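Local coordinates for protein cytosolic ACYL coenzyme A thioester hydrolase (Mus musculus, PDB 2V1O) that hydrolyses fatty acyl-CoAs, palmitoyl-CoA preferentially, to free fatty acids and coenzyme A, this chain being the N-terminal of its two hotdog domains, at residues Glu135-Lys138 and Arg139-Gln143; Tyr76-Lys79 and His80-Glu83; Leu128-Glu131 and Gln132-Gly136; Ile22-Met25 and Ile26-Gly30; Ile33-Arg36 and His37-Gln41. All coordinates share one frame; numbering follows the deposited sequence.

Contact 1 of 5, residues Glu135-Lys138 and Arg139-Gln143. With COA (coenzyme A), chain G.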
# COMPACT_ATOMS: atom_id res chain seq x y z
N GLU A 135 11.92 -6.30 -38.64
CA GLU A 135 12.71 -5.77 -37.53
C GLU A 135 12.41 -6.50 -36.22
O GLU A 135 13.33 -6.83 -35.46
CB GLU A 135 12.48 -4.27 -37.37
CG GLU A 135 13.15 -3.42 -38.46
CD GLU A 135 12.61 -1.99 -38.53
OE1 GLU A 135 11.69 -1.65 -37.75
OE2 GLU A 135 13.10 -1.21 -39.37
N GLY A 136 11.12 -6.74 -35.97
CA GLY A 136 10.69 -7.52 -34.81
C GLY A 136 11.17 -8.96 -34.86
O GLY A 136 11.59 -9.52 -33.84
N ARG A 137 11.13 -9.56 -36.06
CA ARG A 137 11.56 -10.94 -36.23
C ARG A 137 13.05 -11.08 -35.91
O ARG A 137 13.46 -12.05 -35.28
CB ARG A 137 11.24 -11.40 -37.66
CG ARG A 137 11.59 -12.85 -37.95
CD ARG A 137 12.21 -12.94 -39.33
NE ARG A 137 13.21 -11.89 -39.50
CZ ARG A 137 13.24 -10.99 -40.48
NH1 ARG A 137 12.33 -11.02 -41.46
NH2 ARG A 137 14.19 -10.08 -40.50
N LYS A 138 13.84 -10.08 -36.31
CA LYS A 138 15.27 -10.04 -36.01
C LYS A 138 15.56 -9.96 -34.50
O LYS A 138 16.48 -10.62 -34.00
CB LYS A 138 15.92 -8.85 -36.73
CG LYS A 138 17.43 -8.89 -36.77
CD LYS A 138 17.99 -7.67 -37.48
CE LYS A 138 19.48 -7.49 -37.19
NZ LYS A 138 20.33 -8.51 -37.87
N ARG A 139 14.77 -9.16 -33.78
CA ARG A 139 14.92 -9.05 -32.33
C ARG A 139 14.51 -10.35 -31.64
O ARG A 139 15.18 -10.79 -30.70
CB ARG A 139 14.12 -7.86 -31.78
CG ARG A 139 14.57 -6.51 -32.32
CD ARG A 139 13.90 -5.34 -31.59
NE ARG A 139 12.44 -5.32 -31.78
CZ ARG A 139 11.81 -4.70 -32.77
NH1 ARG A 139 12.48 -4.02 -33.70
NH2 ARG A 139 10.48 -4.75 -32.83
N TYR A 140 13.42 -10.95 -32.11
CA TYR A 140 12.95 -12.26 -31.65
C TYR A 140 14.04 -13.33 -31.79
O TYR A 140 14.36 -14.03 -30.84
CB TYR A 140 11.71 -12.68 -32.45
CG TYR A 140 11.34 -14.14 -32.30
CD1 TYR A 140 10.95 -14.66 -31.07
CD2 TYR A 140 11.37 -15.01 -33.40
CE1 TYR A 140 10.60 -16.00 -30.93
CE2 TYR A 140 11.02 -16.35 -33.27
CZ TYR A 140 10.64 -16.84 -32.03
OH TYR A 140 10.28 -18.16 -31.88
N GLU A 141 14.60 -13.43 -33.00
CA GLU A 141 15.69 -14.36 -33.28
C GLU A 141 16.92 -14.12 -32.39
O GLU A 141 17.54 -15.06 -31.92
CB GLU A 141 16.07 -14.28 -34.76
CG GLU A 141 14.99 -14.83 -35.69
CD GLU A 141 15.17 -14.40 -37.14
OE1 GLU A 141 15.96 -13.47 -37.42
OE2 GLU A 141 14.52 -15.00 -38.01
N ALA A 142 17.24 -12.85 -32.14
CA ALA A 142 18.38 -12.48 -31.29
C ALA A 142 18.24 -13.05 -29.86
O ALA A 142 19.16 -13.72 -29.36
CB ALA A 142 18.55 -10.96 -31.25
N GLN A 143 17.10 -12.80 -29.23
CA GLN A 143 16.87 -13.28 -27.86
C GLN A 143 16.70 -14.81 -27.81
O GLN A 143 17.18 -15.45 -26.88
CB GLN A 143 15.73 -12.51 -27.16
CG GLN A 143 14.39 -12.44 -27.90
CD GLN A 143 13.41 -13.55 -27.53
OE1 GLN A 143 12.22 -13.48 -27.85
NE2 GLN A 143 13.89 -14.57 -26.85
N1A COA G . 12.33 -14.55 -23.13
C2A COA G . 11.58 -14.50 -24.28
N3A COA G . 10.86 -15.60 -24.68
C4A COA G . 10.89 -16.73 -23.92
C5A COA G . 11.62 -16.80 -22.74
C6A COA G . 12.35 -15.69 -22.34
N6A COA G . 13.09 -15.72 -21.24
N7A COA G . 11.45 -18.04 -22.21
C8A COA G . 10.63 -18.74 -23.03
N9A COA G . 10.28 -17.94 -24.08
C1B COA G . 9.29 -18.20 -25.13
C2B COA G . 9.82 -19.16 -26.18
O2B COA G . 10.66 -18.50 -27.09
C3B COA G . 8.53 -19.70 -26.76
O3B COA G . 8.00 -18.85 -27.77
P3B COA G . 8.12 -19.23 -29.33
O7A COA G . 9.56 -19.14 -29.71
O8A COA G . 7.62 -20.64 -29.52
O9A COA G . 7.30 -18.24 -30.13
C4B COA G . 7.56 -19.65 -25.57
O4B COA G . 8.16 -18.83 -24.59
C5B COA G . 7.27 -21.03 -24.99
O5B COA G . 8.46 -21.76 -24.79
P1A COA G . 8.38 -23.16 -24.01
O1A COA G . 7.16 -23.91 -24.45
O2A COA G . 9.68 -23.90 -24.24
O3A COA G . 8.22 -22.79 -22.45
P2A COA G . 9.44 -22.57 -21.42
O4A COA G . 10.63 -21.91 -22.07
O5A COA G . 9.80 -23.85 -20.71
O6A COA G . 8.76 -21.59 -20.35
CBP COA G . 7.90 -19.51 -19.49
CCP COA G . 8.50 -20.24 -20.70
CDP COA G . 7.91 -18.01 -19.77
CEP COA G . 6.46 -19.99 -19.36
CAP COA G . 8.74 -19.86 -18.25
OAP COA G . 10.09 -19.48 -18.42
C9P COA G . 8.19 -19.24 -16.98
O9P COA G . 7.06 -19.78 -16.38
N8P COA G . 8.85 -18.19 -16.50
C7P COA G . 8.32 -17.39 -15.40
C6P COA G . 7.25 -16.41 -15.88
C5P COA G . 6.78 -15.58 -14.71
O5P COA G . 6.07 -16.12 -13.83
N4P COA G . 7.16 -14.30 -14.68
C3P COA G . 7.20 -13.50 -13.47
C2P COA G . 8.21 -14.01 -12.42
S1P COA G . 8.04 -12.95 -10.96
O HOH W 1 11.17 -1.99 -35.21

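Contact 2 of 5, residues Tyr76-Lys79 and His80-Glu83. With COA (coenzyme A), chain G.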
# COMPACT_ATOMS: atom_id res chain seq x y z
N TYR A 76 5.94 -6.85 -31.86
CA TYR A 76 6.14 -8.15 -32.52
C TYR A 76 5.38 -9.26 -31.80
O TYR A 76 5.17 -9.21 -30.58
CB TYR A 76 7.64 -8.51 -32.61
CG TYR A 76 7.91 -9.73 -33.46
CD1 TYR A 76 7.82 -9.67 -34.86
CD2 TYR A 76 8.22 -10.96 -32.88
CE1 TYR A 76 8.05 -10.78 -35.64
CE2 TYR A 76 8.45 -12.08 -33.66
CZ TYR A 76 8.37 -11.98 -35.04
OH TYR A 76 8.58 -13.08 -35.82
N THR A 77 4.95 -10.26 -32.57
CA THR A 77 4.48 -11.52 -32.00
C THR A 77 5.13 -12.71 -32.71
O THR A 77 5.24 -12.73 -33.94
CB THR A 77 2.93 -11.66 -32.03
OG1 THR A 77 2.45 -11.68 -33.39
CG2 THR A 77 2.23 -10.54 -31.23
N SER A 78 5.58 -13.68 -31.91
CA SER A 78 6.06 -14.96 -32.43
C SER A 78 4.93 -15.97 -32.21
O SER A 78 3.80 -15.57 -31.87
CB SER A 78 7.34 -15.38 -31.71
OG SER A 78 7.10 -15.68 -30.34
N LYS A 79 5.22 -17.26 -32.39
CA LYS A 79 4.18 -18.28 -32.22
C LYS A 79 3.58 -18.27 -30.81
O LYS A 79 2.36 -18.39 -30.65
CB LYS A 79 4.69 -19.67 -32.59
CG LYS A 79 3.57 -20.73 -32.60
CD LYS A 79 3.99 -22.04 -33.23
CE LYS A 79 2.87 -23.06 -33.09
NZ LYS A 79 3.18 -24.34 -33.81
N HIS A 80 4.44 -18.12 -29.80
CA HIS A 80 4.04 -18.20 -28.40
C HIS A 80 4.52 -17.05 -27.52
O HIS A 80 4.53 -17.17 -26.29
CB HIS A 80 4.52 -19.52 -27.77
CG HIS A 80 4.17 -20.74 -28.57
ND1 HIS A 80 2.91 -21.29 -28.55
CD2 HIS A 80 4.92 -21.51 -29.39
CE1 HIS A 80 2.90 -22.36 -29.33
NE2 HIS A 80 4.10 -22.51 -29.85
N SER A 81 4.89 -15.92 -28.13
CA SER A 81 5.38 -14.79 -27.34
C SER A 81 5.04 -13.43 -27.95
O SER A 81 4.74 -13.32 -29.14
CB SER A 81 6.89 -14.92 -27.03
OG SER A 81 7.70 -14.42 -28.09
N VAL A 82 5.08 -12.40 -27.09
CA VAL A 82 4.70 -11.03 -27.44
C VAL A 82 5.83 -10.09 -27.05
O VAL A 82 6.29 -10.11 -25.90
CB VAL A 82 3.42 -10.59 -26.67
CG1 VAL A 82 2.99 -9.14 -27.05
CG2 VAL A 82 2.27 -11.58 -26.90
N GLU A 83 6.27 -9.26 -27.99
CA GLU A 83 7.24 -8.21 -27.68
C GLU A 83 6.50 -6.90 -27.47
O GLU A 83 5.67 -6.51 -28.29
CB GLU A 83 8.27 -8.08 -28.80
CG GLU A 83 9.40 -7.11 -28.48
CD GLU A 83 10.16 -6.66 -29.72
OE1 GLU A 83 9.51 -6.25 -30.70
OE2 GLU A 83 11.41 -6.73 -29.71
N1A COA G . 12.33 -14.55 -23.13
C2A COA G . 11.58 -14.50 -24.28
N3A COA G . 10.86 -15.60 -24.68
C4A COA G . 10.89 -16.73 -23.92
C5A COA G . 11.62 -16.80 -22.74
C6A COA G . 12.35 -15.69 -22.34
N6A COA G . 13.09 -15.72 -21.24
N7A COA G . 11.45 -18.04 -22.21
C8A COA G . 10.63 -18.74 -23.03
N9A COA G . 10.28 -17.94 -24.08
C1B COA G . 9.29 -18.20 -25.13
C2B COA G . 9.82 -19.16 -26.18
O2B COA G . 10.66 -18.50 -27.09
C3B COA G . 8.53 -19.70 -26.76
O3B COA G . 8.00 -18.85 -27.77
P3B COA G . 8.12 -19.23 -29.33
O7A COA G . 9.56 -19.14 -29.71
O8A COA G . 7.62 -20.64 -29.52
O9A COA G . 7.30 -18.24 -30.13
C4B COA G . 7.56 -19.65 -25.57
O4B COA G . 8.16 -18.83 -24.59
C5B COA G . 7.27 -21.03 -24.99
O5B COA G . 8.46 -21.76 -24.79
P1A COA G . 8.38 -23.16 -24.01
O1A COA G . 7.16 -23.91 -24.45
O2A COA G . 9.68 -23.90 -24.24
O3A COA G . 8.22 -22.79 -22.45
P2A COA G . 9.44 -22.57 -21.42
O4A COA G . 10.63 -21.91 -22.07
O5A COA G . 9.80 -23.85 -20.71
O6A COA G . 8.76 -21.59 -20.35
CBP COA G . 7.90 -19.51 -19.49
CCP COA G . 8.50 -20.24 -20.70
CDP COA G . 7.91 -18.01 -19.77
CEP COA G . 6.46 -19.99 -19.36
CAP COA G . 8.74 -19.86 -18.25
OAP COA G . 10.09 -19.48 -18.42
C9P COA G . 8.19 -19.24 -16.98
O9P COA G . 7.06 -19.78 -16.38
N8P COA G . 8.85 -18.19 -16.50
C7P COA G . 8.32 -17.39 -15.40
C6P COA G . 7.25 -16.41 -15.88
C5P COA G . 6.78 -15.58 -14.71
O5P COA G . 6.07 -16.12 -13.83
N4P COA G . 7.16 -14.30 -14.68
C3P COA G . 7.20 -13.50 -13.47
C2P COA G . 8.21 -14.01 -12.42
S1P COA G . 8.04 -12.95 -10.96

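Contact 3 of 5, residues Leu128-Glu131 and Gln132-Gly136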
# COMPACT_ATOMS: atom_id res chain seq x y z
N LEU A 128 1.74 -2.25 -40.16
CA LEU A 128 1.50 -1.24 -41.20
C LEU A 128 2.45 -1.45 -42.38
O LEU A 128 2.07 -1.24 -43.54
CB LEU A 128 1.65 0.18 -40.64
CG LEU A 128 0.75 0.73 -39.52
CD1 LEU A 128 -0.71 0.30 -39.65
CD2 LEU A 128 1.30 0.40 -38.13
N ARG A 129 3.68 -1.85 -42.08
CA ARG A 129 4.70 -2.10 -43.10
C ARG A 129 5.43 -3.42 -42.81
O ARG A 129 5.61 -3.78 -41.64
CB ARG A 129 5.71 -0.95 -43.14
CG ARG A 129 5.10 0.42 -43.47
CD ARG A 129 6.15 1.53 -43.53
NE ARG A 129 7.11 1.46 -42.43
CZ ARG A 129 6.89 1.90 -41.19
NH1 ARG A 129 5.72 2.45 -40.86
NH2 ARG A 129 7.83 1.77 -40.27
N GLN A 130 5.83 -4.12 -43.87
CA GLN A 130 6.55 -5.39 -43.74
C GLN A 130 7.84 -5.21 -42.93
O GLN A 130 8.24 -6.11 -42.20
CB GLN A 130 6.88 -5.99 -45.11
CG GLN A 130 7.45 -7.42 -45.03
CD GLN A 130 8.01 -7.91 -46.35
OE1 GLN A 130 7.37 -8.70 -47.05
NE2 GLN A 130 9.21 -7.45 -46.70
N GLU A 131 8.47 -4.05 -43.09
CA GLU A 131 9.70 -3.66 -42.40
C GLU A 131 9.58 -3.78 -40.87
O GLU A 131 10.55 -4.14 -40.19
CB GLU A 131 10.05 -2.22 -42.79
CG GLU A 131 11.42 -1.72 -42.37
CD GLU A 131 11.61 -0.25 -42.69
OE1 GLU A 131 11.75 0.09 -43.88
OE2 GLU A 131 11.63 0.57 -41.75
N GLN A 132 8.40 -3.47 -40.34
CA GLN A 132 8.14 -3.60 -38.91
C GLN A 132 8.19 -5.06 -38.46
O GLN A 132 8.74 -5.37 -37.40
CB GLN A 132 6.78 -2.97 -38.56
CG GLN A 132 6.75 -1.45 -38.75
CD GLN A 132 5.35 -0.88 -38.59
OE1 GLN A 132 4.36 -1.51 -38.95
NE2 GLN A 132 5.27 0.34 -38.06
N GLU A 133 7.63 -5.95 -39.27
CA GLU A 133 7.65 -7.38 -38.97
C GLU A 133 9.07 -7.94 -39.05
O GLU A 133 9.49 -8.70 -38.17
CB GLU A 133 6.71 -8.17 -39.88
CG GLU A 133 6.56 -9.62 -39.41
CD GLU A 133 5.56 -10.41 -40.22
OE1 GLU A 133 5.13 -9.94 -41.29
OE2 GLU A 133 5.20 -11.52 -39.76
N GLU A 134 9.80 -7.54 -40.09
CA GLU A 134 11.20 -7.95 -40.28
C GLU A 134 12.09 -7.54 -39.11
O GLU A 134 12.90 -8.34 -38.64
CB GLU A 134 11.76 -7.38 -41.58
CG GLU A 134 11.06 -7.88 -42.83
CD GLU A 134 11.59 -7.25 -44.10
OE1 GLU A 134 12.12 -6.11 -44.04
OE2 GLU A 134 11.48 -7.89 -45.16
N GLU A 135 11.92 -6.30 -38.64
CA GLU A 135 12.71 -5.77 -37.53
C GLU A 135 12.41 -6.50 -36.22
O GLU A 135 13.33 -6.83 -35.46
CB GLU A 135 12.48 -4.27 -37.37
CG GLU A 135 13.15 -3.42 -38.46
CD GLU A 135 12.61 -1.99 -38.53
OE1 GLU A 135 11.69 -1.65 -37.75
OE2 GLU A 135 13.10 -1.21 -39.37
N GLY A 136 11.12 -6.74 -35.97
CA GLY A 136 10.69 -7.52 -34.81
C GLY A 136 11.17 -8.96 -34.86
O GLY A 136 11.59 -9.52 -33.84

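Contact 4 of 5, residues Ile22-Met25 and Ile26-Gly30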
# COMPACT_ATOMS: atom_id res chain seq x y z
N ILE A 22 9.43 2.77 -11.24
CA ILE A 22 9.23 2.89 -12.68
C ILE A 22 9.21 1.51 -13.36
O ILE A 22 8.38 1.24 -14.24
CB ILE A 22 10.28 3.84 -13.31
CG1 ILE A 22 10.20 5.24 -12.67
CG2 ILE A 22 10.13 3.92 -14.86
CD1 ILE A 22 8.83 5.95 -12.78
N LEU A 23 10.11 0.62 -12.94
CA LEU A 23 10.11 -0.76 -13.46
C LEU A 23 8.76 -1.43 -13.24
O LEU A 23 8.23 -2.09 -14.14
CB LEU A 23 11.24 -1.58 -12.82
CG LEU A 23 12.66 -1.26 -13.30
CD1 LEU A 23 13.68 -1.99 -12.45
CD2 LEU A 23 12.86 -1.59 -14.78
N LYS A 24 8.21 -1.25 -12.04
CA LYS A 24 6.89 -1.77 -11.73
C LYS A 24 5.80 -1.22 -12.69
O LYS A 24 4.98 -1.99 -13.21
CB LYS A 24 6.53 -1.49 -10.27
CG LYS A 24 5.19 -2.08 -9.86
CD LYS A 24 5.12 -2.24 -8.34
CE LYS A 24 3.76 -1.84 -7.79
NZ LYS A 24 2.64 -2.73 -8.22
N MET A 25 5.82 0.09 -12.94
CA MET A 25 4.82 0.72 -13.82
C MET A 25 4.98 0.22 -15.26
O MET A 25 4.00 -0.00 -15.97
CB MET A 25 4.95 2.24 -13.81
CG MET A 25 4.60 2.94 -12.48
SD MET A 25 4.48 4.74 -12.73
CE MET A 25 5.89 4.98 -13.80
N ILE A 26 6.23 0.08 -15.69
CA ILE A 26 6.54 -0.45 -17.02
C ILE A 26 5.89 -1.82 -17.20
O ILE A 26 5.23 -2.07 -18.21
CB ILE A 26 8.07 -0.53 -17.25
CG1 ILE A 26 8.66 0.88 -17.39
CG2 ILE A 26 8.39 -1.33 -18.53
CD1 ILE A 26 10.18 0.92 -17.19
N GLU A 27 6.07 -2.70 -16.22
CA GLU A 27 5.58 -4.09 -16.33
C GLU A 27 4.05 -4.14 -16.27
O GLU A 27 3.44 -4.94 -16.98
CB GLU A 27 6.22 -4.99 -15.27
CG GLU A 27 6.20 -6.47 -15.62
CD GLU A 27 4.89 -7.16 -15.26
OE1 GLU A 27 4.48 -7.08 -14.09
OE2 GLU A 27 4.27 -7.79 -16.15
N GLU A 28 3.46 -3.26 -15.47
CA GLU A 28 1.99 -3.12 -15.42
C GLU A 28 1.40 -2.80 -16.80
O GLU A 28 0.42 -3.43 -17.22
CB GLU A 28 1.58 -2.08 -14.36
CG GLU A 28 1.88 -2.53 -12.92
CD GLU A 28 1.73 -1.44 -11.87
OE1 GLU A 28 1.94 -0.23 -12.18
OE2 GLU A 28 1.43 -1.79 -10.71
N ALA A 29 2.02 -1.85 -17.51
CA ALA A 29 1.60 -1.52 -18.87
C ALA A 29 1.78 -2.71 -19.80
O ALA A 29 0.88 -3.03 -20.57
CB ALA A 29 2.34 -0.29 -19.39
N GLY A 30 2.94 -3.38 -19.70
CA GLY A 30 3.20 -4.57 -20.50
C GLY A 30 2.19 -5.68 -20.25
O GLY A 30 1.72 -6.33 -21.21

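Contact 5 of 5, residues Ile33-Arg36 and His37-Gln41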
# COMPACT_ATOMS: atom_id res chain seq x y z
N ILE A 33 -1.37 -4.87 -21.91
CA ILE A 33 -1.43 -4.86 -23.38
C ILE A 33 -1.27 -6.29 -23.93
O ILE A 33 -1.96 -6.69 -24.88
CB ILE A 33 -0.42 -3.83 -23.99
CG1 ILE A 33 -0.85 -3.43 -25.41
CG2 ILE A 33 1.04 -4.34 -23.90
CD1 ILE A 33 -0.16 -2.16 -25.94
N SER A 34 -0.40 -7.07 -23.30
CA SER A 34 -0.12 -8.43 -23.77
C SER A 34 -1.28 -9.39 -23.46
O SER A 34 -1.68 -10.18 -24.31
CB SER A 34 1.22 -8.93 -23.22
OG SER A 34 1.22 -8.92 -21.80
N THR A 35 -1.82 -9.31 -22.24
CA THR A 35 -2.99 -10.13 -21.86
C THR A 35 -4.19 -9.85 -22.78
O THR A 35 -4.80 -10.78 -23.29
CB THR A 35 -3.36 -9.95 -20.38
OG1 THR A 35 -2.29 -10.44 -19.56
CG2 THR A 35 -4.65 -10.69 -20.04
N ARG A 36 -4.50 -8.57 -23.00
CA ARG A 36 -5.61 -8.21 -23.89
C ARG A 36 -5.39 -8.82 -25.28
O ARG A 36 -6.28 -9.47 -25.85
CB ARG A 36 -5.72 -6.69 -24.02
CG ARG A 36 -6.94 -6.26 -24.85
CD ARG A 36 -6.83 -4.82 -25.33
NE ARG A 36 -6.93 -3.85 -24.25
CZ ARG A 36 -5.90 -3.13 -23.77
NH1 ARG A 36 -4.68 -3.29 -24.26
NH2 ARG A 36 -6.11 -2.26 -22.79
N HIS A 37 -4.18 -8.64 -25.81
CA HIS A 37 -3.88 -9.18 -27.11
C HIS A 37 -4.01 -10.70 -27.19
O HIS A 37 -4.54 -11.24 -28.16
CB HIS A 37 -2.51 -8.78 -27.60
CG HIS A 37 -2.20 -9.34 -28.94
ND1 HIS A 37 -1.41 -10.45 -29.11
CD2 HIS A 37 -2.70 -9.04 -30.16
CE1 HIS A 37 -1.38 -10.77 -30.39
NE2 HIS A 37 -2.15 -9.93 -31.05
N CYS A 38 -3.49 -11.39 -26.17
CA CYS A 38 -3.49 -12.86 -26.18
C CYS A 38 -4.88 -13.49 -26.06
O CYS A 38 -5.07 -14.68 -26.38
CB CYS A 38 -2.51 -13.39 -25.13
SG CYS A 38 -0.80 -13.11 -25.62
N ASN A 39 -5.85 -12.69 -25.61
CA ASN A 39 -7.25 -13.09 -25.56
C ASN A 39 -8.13 -12.49 -26.67
O ASN A 39 -9.35 -12.71 -26.71
CB ASN A 39 -7.83 -12.74 -24.18
CG ASN A 39 -7.23 -13.58 -23.08
OD1 ASN A 39 -7.55 -14.76 -22.93
ND2 ASN A 39 -6.35 -12.97 -22.29
N SER A 40 -7.50 -11.76 -27.59
CA SER A 40 -8.21 -10.94 -28.58
C SER A 40 -8.94 -11.74 -29.67
O SER A 40 -9.76 -11.20 -30.42
CB SER A 40 -7.26 -9.92 -29.22
OG SER A 40 -6.36 -10.57 -30.11
N GLN A 41 -8.63 -13.03 -29.77
CA GLN A 41 -9.33 -13.87 -30.75
C GLN A 41 -10.16 -14.94 -30.06
O GLN A 41 -10.61 -15.90 -30.68
CB GLN A 41 -8.34 -14.46 -31.76
CG GLN A 41 -7.68 -13.40 -32.66
CD GLN A 41 -8.69 -12.60 -33.49
OE1 GLN A 41 -8.67 -11.37 -33.49
NE2 GLN A 41 -9.57 -13.30 -34.19

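Contact 1 of 5, residues Glu135-Lys138 and Arg139-Gln143
Arg137 and Glu141 run side by side along one flank of the helix, their ends pointing the same way. The ion pair between them is long, 3.7 Å from Arg137 NE to Glu141 OE2, with guanidinium and carboxylate planes 27° apart. Much of the touching is done by the aliphatic part of the arginine, whose CD lies 3.4 Å from Glu141 OE2. The chain of Arg137 leaves with CG anti to the backbone N (chi1 -178°) and then bends at chi2 and chi3, which folds it beside the carboxylate.

The guanidinium of Arg139 lies flat against the preceding turn, one face over the CA of Gly136 and the O of Glu135; Arg139 NH2 is 3.4 Å from Gly136 CA. A water bridges the same pair of turns, donating to Glu135 OE1 at 2.6 Å and accepting from Arg139 NH1 at 2.8 Å. The NE of Arg139 is committed to a salt bridge with Glu83, so the group is held from several directions.

Tyr140 supplies a hydrogen bond to the ligand. Its OH donates to O7A of the coenzyme A 3'-phosphate at a very short 2.5 Å, and O7A lies in the plane of the ring, at its edge.

Routine i to i+4 bonds carry the helix 130-146, which lies against the sheet: Tyr140 packs on Trp107 of strand 98-112, while Arg137 touches Tyr76 and Arg139 touches Thr75 of strand 67-77.

Contact 2 of 5, residues Tyr76-Lys79 and His80-Glu83
Tyr76 and Glu83 form an antiparallel hydrogen-bonded pair at the end of the hairpin of strands 67-77 and 82-91, and this is its tight side. Glu83 N gives Tyr76 O a bond of 2.8 Å, nearly straight at 169°. Beside it, Glu83 OE1, which also bonds Thr75, comes within 3.5 Å of Tyr76 CB. Thr77 and Val82, the next pair, are non-hydrogen-bonded, and Ser78 N closes the ladder on Ser81 O.

At the turn the packing gives way to a looser, more exposed side. The extended Lys79 chain lies alongside the His80 ring, its CG over one face in a CH-pi contact, 3.6 Å from Lys79 CG to the ring centroid. The lysine ammonium has a long, weak ion pair with Glu121.

The turn also holds the 3'-phosphate of coenzyme A. Its O9A accepts from Ser78 OG at 2.6 Å and from His80 N at 2.9 Å. Ser78 OG stands between its own backbone N and carbonyl carbon (chi1 67°), where it also lies 2.6 Å from Ser81 OG. A hydroxyl and a backbone amide, both uncharged, thus donate to one phosphate oxygen, while coenzyme A has further bonds from Tyr140, Lys144 and Arg147.

Contact 3 of 5, residues Leu128-Glu131 and Gln132-Gly136
Leu128 and Arg129 lead in from the loop to the first turn of helix 130-146, where Gln132 N bonds Arg129 O at 3.1 Å, before the i to i+4 pattern takes over with Glu134 N on Gln130 O and Glu135 N on Glu131 O.

Gln132 folds its side chain back over this beginning. With CG anti to the carbonyl carbon (chi1 -67°) and the chain extended beyond it, OE1 reaches two backbone amides: Arg129 N at 3.2 Å, a fairly straight bond (160°) although the donor stands above the amide plane of the glutamine, and Leu128 N, a weak bond. The Arg129 guanidinium lies across the same side chain, one face over Gln132 CD and CG. The two planes are 52° apart, so the groups do not stack flat; Arg129 NH1 comes 3.5 Å from Gln132 NE2.

On another flank, the amide of Gln130 crosses the carboxylate of Glu134, with Gln130 NE2 2.8 Å from Glu134 OE2. Glu131 and Glu135 meet less comfortably: Glu131 OE2 and Glu135 OE2, two acceptors, stand 3.3 Å apart.

Gln132 and Glu133 also touch Tyr127. The chemistry is that of a polar, exposed surface, where a glutamine carbonyl takes up the amides of Leu128 and Arg129. The close carboxylates would probably repel each other or raise the proton affinity of one.

Contact 4 of 5, residues Ile22-Met25 and Ile26-Gly30
Ile22 and Ile26 slant across one another on the inner side of helix 19-38, with methyl CG2 of Ile22 3.8 Å from the CD1 of Ile26. Ile26 places CG1 anti to its carbonyl carbon (chi1 -71°), which turns that branch back along the helix, so that CG1 sits 3.2 Å from Ile22 O. Leu23 CD2 touches the same Ile26 CD1 more loosely, at 4.4 Å. Beyond the helix, Ile26 packs on Val86 and Val88 of strand 82-91, and Met25 on Ala68 and Val70 of strand 67-77.

A second pair stands on the outer side. Lys24 bends at chi3 and chi4 to bring NZ to Glu28, whose extended chain leans back toward it. The salt bridge is 2.9 Å from Lys24 NZ to Glu28 OE2, and NZ arrives from above the carboxylate plane, 38° out of it. The other oxygen, Glu28 OE1, lies 3.4 Å from Met25 CA.

Glu27 points elsewhere: OE2 bonds Tyr108 and OE1 bonds Gly20 N of the second subunit, while Leu23 meets Leu23 of that subunit. This central hotdog helix is thus apolar at Ile22, Met25 and Ile26 toward the sheet, where Ile22 also touches coenzyme A, with the Lys24-Glu28 pair on the more exposed side; the buried Glu27 carboxylate is satisfied by partners outside this turn.

Contact 5 of 5, residues Ile33-Arg36 and His37-Gln41
Thr35 O is gripped twice by one residue. Asn39 N reaches it at 3.2 Å and Asn39 ND2 at 2.9 Å, and the two donors come from opposite faces of the carbonyl plane. The amide NH2 stands above that plane, 39° out of it, and its bond is bent, with an N-H...O angle of 144°. The side chain gets there because CG is anti to the carbonyl carbon of Asn39 (chi1 -68°), which lays it back alongside Thr35; there ND2 also touches Thr35 CG2 at 3.6 Å. Asn39 ND2 has a further acceptor in Cys46 O, so the buried amide ties this part of the chain to the start of strand 46-57.

His37 N and Cys38 N make ordinary bonds to Ile33 O and Ser34 O, but Asn39 N divides itself between Thr35 O and Arg36 O, the latter 3.3 Å away and met from well above its carbonyl plane. His37 O is doubly held as well: Ser40 N bonds it at 3.1 Å and Ser40 OG at 2.8 Å. Two carbonyls late in helix 19-38 are therefore taken up by polar groups of the residues that follow.

Cys38 CB packs at 3.4 Å from Ser34 O. On the sheet side, Ser34 and Cys38 lean on strands 46-57 and 98-112, while Ile33 and His37 touch Ile74 of strand 67-77. Away from it Arg36 NE makes a salt bridge to Glu91 of the third subunit, where Thr35 and Arg36 pack on Ile93 of the same subunit, so this part of the helix lies between its own sheet and a neighbour.

Contacts 1 and 2 converge on one coenzyme A phosphate, the helix offering Tyr140 and the hairpin turn Ser78 and His80; their centres are 10 Å apart, and the salt bridge from Arg139 NE to Glu83 OE2, 2.7 Å, joins them directly. Contact 3 opens the same helix as contact 1, 11 Å away between centres, and leans on Tyr76 of contact 2. Contacts 4 and 5 share helix 19-38, their centres 17 Å apart. Contact 5 packs on the hairpin, Cys38 SG lying 3.7 Å from Val82 CG2. Contact 4 lies nearest the active site: the side chain of Ile22 is about 11 Å from that of Asn12, and touches a second, separate coenzyme A.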